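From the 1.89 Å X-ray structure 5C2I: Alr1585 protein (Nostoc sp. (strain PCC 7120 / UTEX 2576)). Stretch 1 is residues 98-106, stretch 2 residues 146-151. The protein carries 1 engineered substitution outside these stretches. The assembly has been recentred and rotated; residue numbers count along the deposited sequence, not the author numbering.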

# COMPACT_ATOMS: atom_id res chain seq x y z
N LEU A 98 17.32 -30.44 -19.38
CA LEU A 98 18.42 -31.40 -19.25
C LEU A 98 19.72 -30.82 -19.75
O LEU A 98 19.75 -30.17 -20.80
CB LEU A 98 18.12 -32.70 -20.03
CG LEU A 98 17.02 -33.58 -19.42
CD1 LEU A 98 16.54 -34.60 -20.43
CD2 LEU A 98 17.50 -34.25 -18.15
N SER A 99 20.80 -31.08 -19.02
CA SER A 99 22.15 -30.83 -19.52
C SER A 99 22.62 -31.99 -20.38
O SER A 99 22.01 -33.08 -20.36
CB SER A 99 23.14 -30.64 -18.35
OG SER A 99 23.37 -31.87 -17.67
N ARG A 100 23.74 -31.81 -21.09
CA ARG A 100 24.34 -32.94 -21.77
C ARG A 100 24.66 -34.08 -20.80
O ARG A 100 24.41 -35.27 -21.09
CB ARG A 100 25.58 -32.55 -22.57
CG ARG A 100 26.23 -33.76 -23.30
CD ARG A 100 27.35 -34.41 -22.50
NE ARG A 100 28.51 -33.50 -22.35
CZ ARG A 100 29.62 -33.73 -21.65
NH1 ARG A 100 29.84 -34.88 -21.04
NH2 ARG A 100 30.59 -32.81 -21.65
N HIS A 101 25.21 -33.75 -19.62
CA HIS A 101 25.51 -34.78 -18.62
C HIS A 101 24.23 -35.52 -18.22
O HIS A 101 24.25 -36.73 -17.93
CB HIS A 101 26.25 -34.22 -17.39
CG HIS A 101 27.73 -34.07 -17.58
ND1 HIS A 101 28.34 -32.84 -17.75
CD2 HIS A 101 28.74 -34.97 -17.64
CE1 HIS A 101 29.64 -32.98 -17.88
NE2 HIS A 101 29.91 -34.27 -17.81
N GLY A 102 23.14 -34.80 -18.15
CA GLY A 102 21.85 -35.40 -17.82
C GLY A 102 21.39 -36.41 -18.85
O GLY A 102 20.87 -37.46 -18.50
N TYR A 103 21.55 -36.09 -20.11
CA TYR A 103 21.28 -37.04 -21.19
C TYR A 103 22.13 -38.28 -21.07
O TYR A 103 21.64 -39.40 -21.25
CB TYR A 103 21.49 -36.39 -22.57
CG TYR A 103 20.26 -35.65 -23.12
CD1 TYR A 103 19.30 -36.34 -23.88
CD2 TYR A 103 20.08 -34.29 -22.91
CE1 TYR A 103 18.19 -35.66 -24.41
CE2 TYR A 103 18.96 -33.62 -23.41
CZ TYR A 103 18.02 -34.32 -24.16
OH TYR A 103 16.91 -33.65 -24.63
N GLU A 104 23.39 -38.11 -20.72
CA GLU A 104 24.28 -39.26 -20.54
C GLU A 104 23.82 -40.13 -19.38
O GLU A 104 23.82 -41.35 -19.50
CB GLU A 104 25.73 -38.82 -20.38
CG GLU A 104 26.31 -38.26 -21.65
CD GLU A 104 27.78 -37.87 -21.42
OE1 GLU A 104 28.09 -37.04 -20.55
OE2 GLU A 104 28.65 -38.41 -22.07
N TYR A 105 23.47 -39.49 -18.26
CA TYR A 105 22.93 -40.21 -17.10
C TYR A 105 21.72 -41.06 -17.50
O TYR A 105 21.60 -42.21 -17.07
CB TYR A 105 22.53 -39.23 -15.97
CG TYR A 105 21.87 -39.98 -14.86
CD1 TYR A 105 20.51 -40.24 -14.90
CD2 TYR A 105 22.60 -40.48 -13.80
CE1 TYR A 105 19.90 -41.00 -13.90
CE2 TYR A 105 22.01 -41.22 -12.79
CZ TYR A 105 20.66 -41.47 -12.84
OH TYR A 105 20.06 -42.23 -11.83
N LEU A 106 20.87 -40.51 -18.35
CA LEU A 106 19.68 -41.17 -18.83
C LEU A 106 19.93 -42.22 -19.91
O LEU A 106 18.99 -42.81 -20.42
CB LEU A 106 18.67 -40.11 -19.32
CG LEU A 106 18.12 -39.23 -18.21
CD1 LEU A 106 17.33 -38.07 -18.82
CD2 LEU A 106 17.29 -40.01 -17.20
N SER A 146 29.13 -28.70 -8.87
CA SER A 146 28.71 -30.10 -9.05
C SER A 146 28.41 -30.37 -10.51
O SER A 146 28.16 -29.45 -11.27
CB SER A 146 27.43 -30.36 -8.25
OG SER A 146 27.72 -30.32 -6.85
N GLU A 147 28.42 -31.64 -10.89
CA GLU A 147 27.94 -32.05 -12.18
C GLU A 147 26.39 -31.92 -12.13
O GLU A 147 25.75 -32.54 -11.30
CB GLU A 147 28.35 -33.48 -12.51
CG GLU A 147 27.82 -33.95 -13.85
CD GLU A 147 28.30 -35.33 -14.25
OE1 GLU A 147 29.53 -35.52 -14.33
OE2 GLU A 147 27.44 -36.21 -14.54
N ILE A 148 25.86 -31.05 -12.95
CA ILE A 148 24.44 -30.79 -12.98
C ILE A 148 23.81 -31.56 -14.13
O ILE A 148 24.29 -31.48 -15.26
CB ILE A 148 24.19 -29.29 -13.10
CG1 ILE A 148 24.71 -28.59 -11.84
CG2 ILE A 148 22.71 -29.00 -13.33
CD1 ILE A 148 24.69 -27.07 -11.96
N HIS A 149 22.76 -32.29 -13.81
CA HIS A 149 22.03 -33.07 -14.82
C HIS A 149 20.81 -32.39 -15.39
O HIS A 149 20.42 -32.62 -16.54
CB HIS A 149 21.63 -34.43 -14.22
CG HIS A 149 22.79 -35.33 -13.91
ND1 HIS A 149 22.71 -36.37 -13.02
CD2 HIS A 149 24.07 -35.33 -14.38
CE1 HIS A 149 23.88 -36.98 -12.95
NE2 HIS A 149 24.72 -36.37 -13.76
N ALA A 150 20.14 -31.58 -14.56
CA ALA A 150 18.85 -31.05 -14.91
C ALA A 150 18.49 -29.84 -14.09
O ALA A 150 19.08 -29.60 -13.02
CB ALA A 150 17.79 -32.13 -14.75
N LEU A 151 17.54 -29.07 -14.60
CA LEU A 151 16.99 -27.94 -13.90
C LEU A 151 15.47 -28.10 -13.92
O LEU A 151 14.86 -28.20 -15.00
CB LEU A 151 17.43 -26.65 -14.57
CG LEU A 151 16.75 -25.32 -14.12
CD1 LEU A 151 16.89 -24.99 -12.64
CD2 LEU A 151 17.27 -24.15 -14.96
O HOH W 1 26.61 -30.62 -16.51

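Packing of a short helix (100-105) and the residues leading into it (stretch 98-106) against a loop that runs into a strand (residues 146-151), the contact burying 360 Å² summed over both sides. The backbones meet first at an antiparallel, non-hydrogen-bonded bridge between Leu98 and Ala150 (CA-CA 4.4 Å), whose side chains lie on the same face of the sheet and touch, Leu98 CD2 to Ala150 CB at 4.0 Å. The helix then begins, and Gly102 comes down on the other stretch, its CA 3.8 Å from His149 CA.

His149 is the centre of the contact and covers the most surface. Its carbonyl accepts a nearly straight hydrogen bond from the backbone of Ser99 (Ser99 N to His149 O, 2.9 Å, 166° at the hydrogen), and two CA-H...O contacts gather round the same oxygen, from Leu98 CA to His149 O at 3.6 Å and from Gly102 CA to His149 O at 3.4 Å. The close approach depends on glycine: an ideal CB on Gly102 would lie 2.1 Å from His149 O, a clash. The imidazole of His149 lies beside the helix, with Tyr105 CB over one face, 4.1 Å from the ring centroid in a CH-pi contact. The Tyr105 ring meets it obliquely, planes at 32° and Tyr105 CD2 3.8 Å from His149 CE1. Within its own stretch, His149 NE2 donates to Glu147 OE2 (2.8 Å), tying the ring to the carboxylate; His149 ND1 is satisfied elsewhere in the structure.

His101, next in buried area, points its CA-to-CB bond toward the loop and lays one ring face against Glu147. Glu147 CG sits 4.0 Å from the centroid of the His101 ring, 22° off its normal, and Glu147 CD approaches His101 CD2 to 3.4 Å. The extended Glu147 side chain (chi1 and chi2 both t) thus offers its CG to one histidine and OE2 to the other. Water 1 adds a bridge, donating to Ile148 O at 2.8 Å and lying 3.1 Å from His101 ND1.

Ser99 couples the helix cap to the loop. In the p rotamer, its hydroxyl donates to the backbone carbonyl of Ile148 (Ser99 OG to Ile148 O, 2.6 Å) while accepting the capping bond from Gly102 N (Gly102 N to Ser99 OG, 3.0 Å), an amide in the first turn that has no carbonyl one turn earlier in the helix to bind. One hydroxyl therefore both caps the helix and fastens it to the neighbouring chain segment.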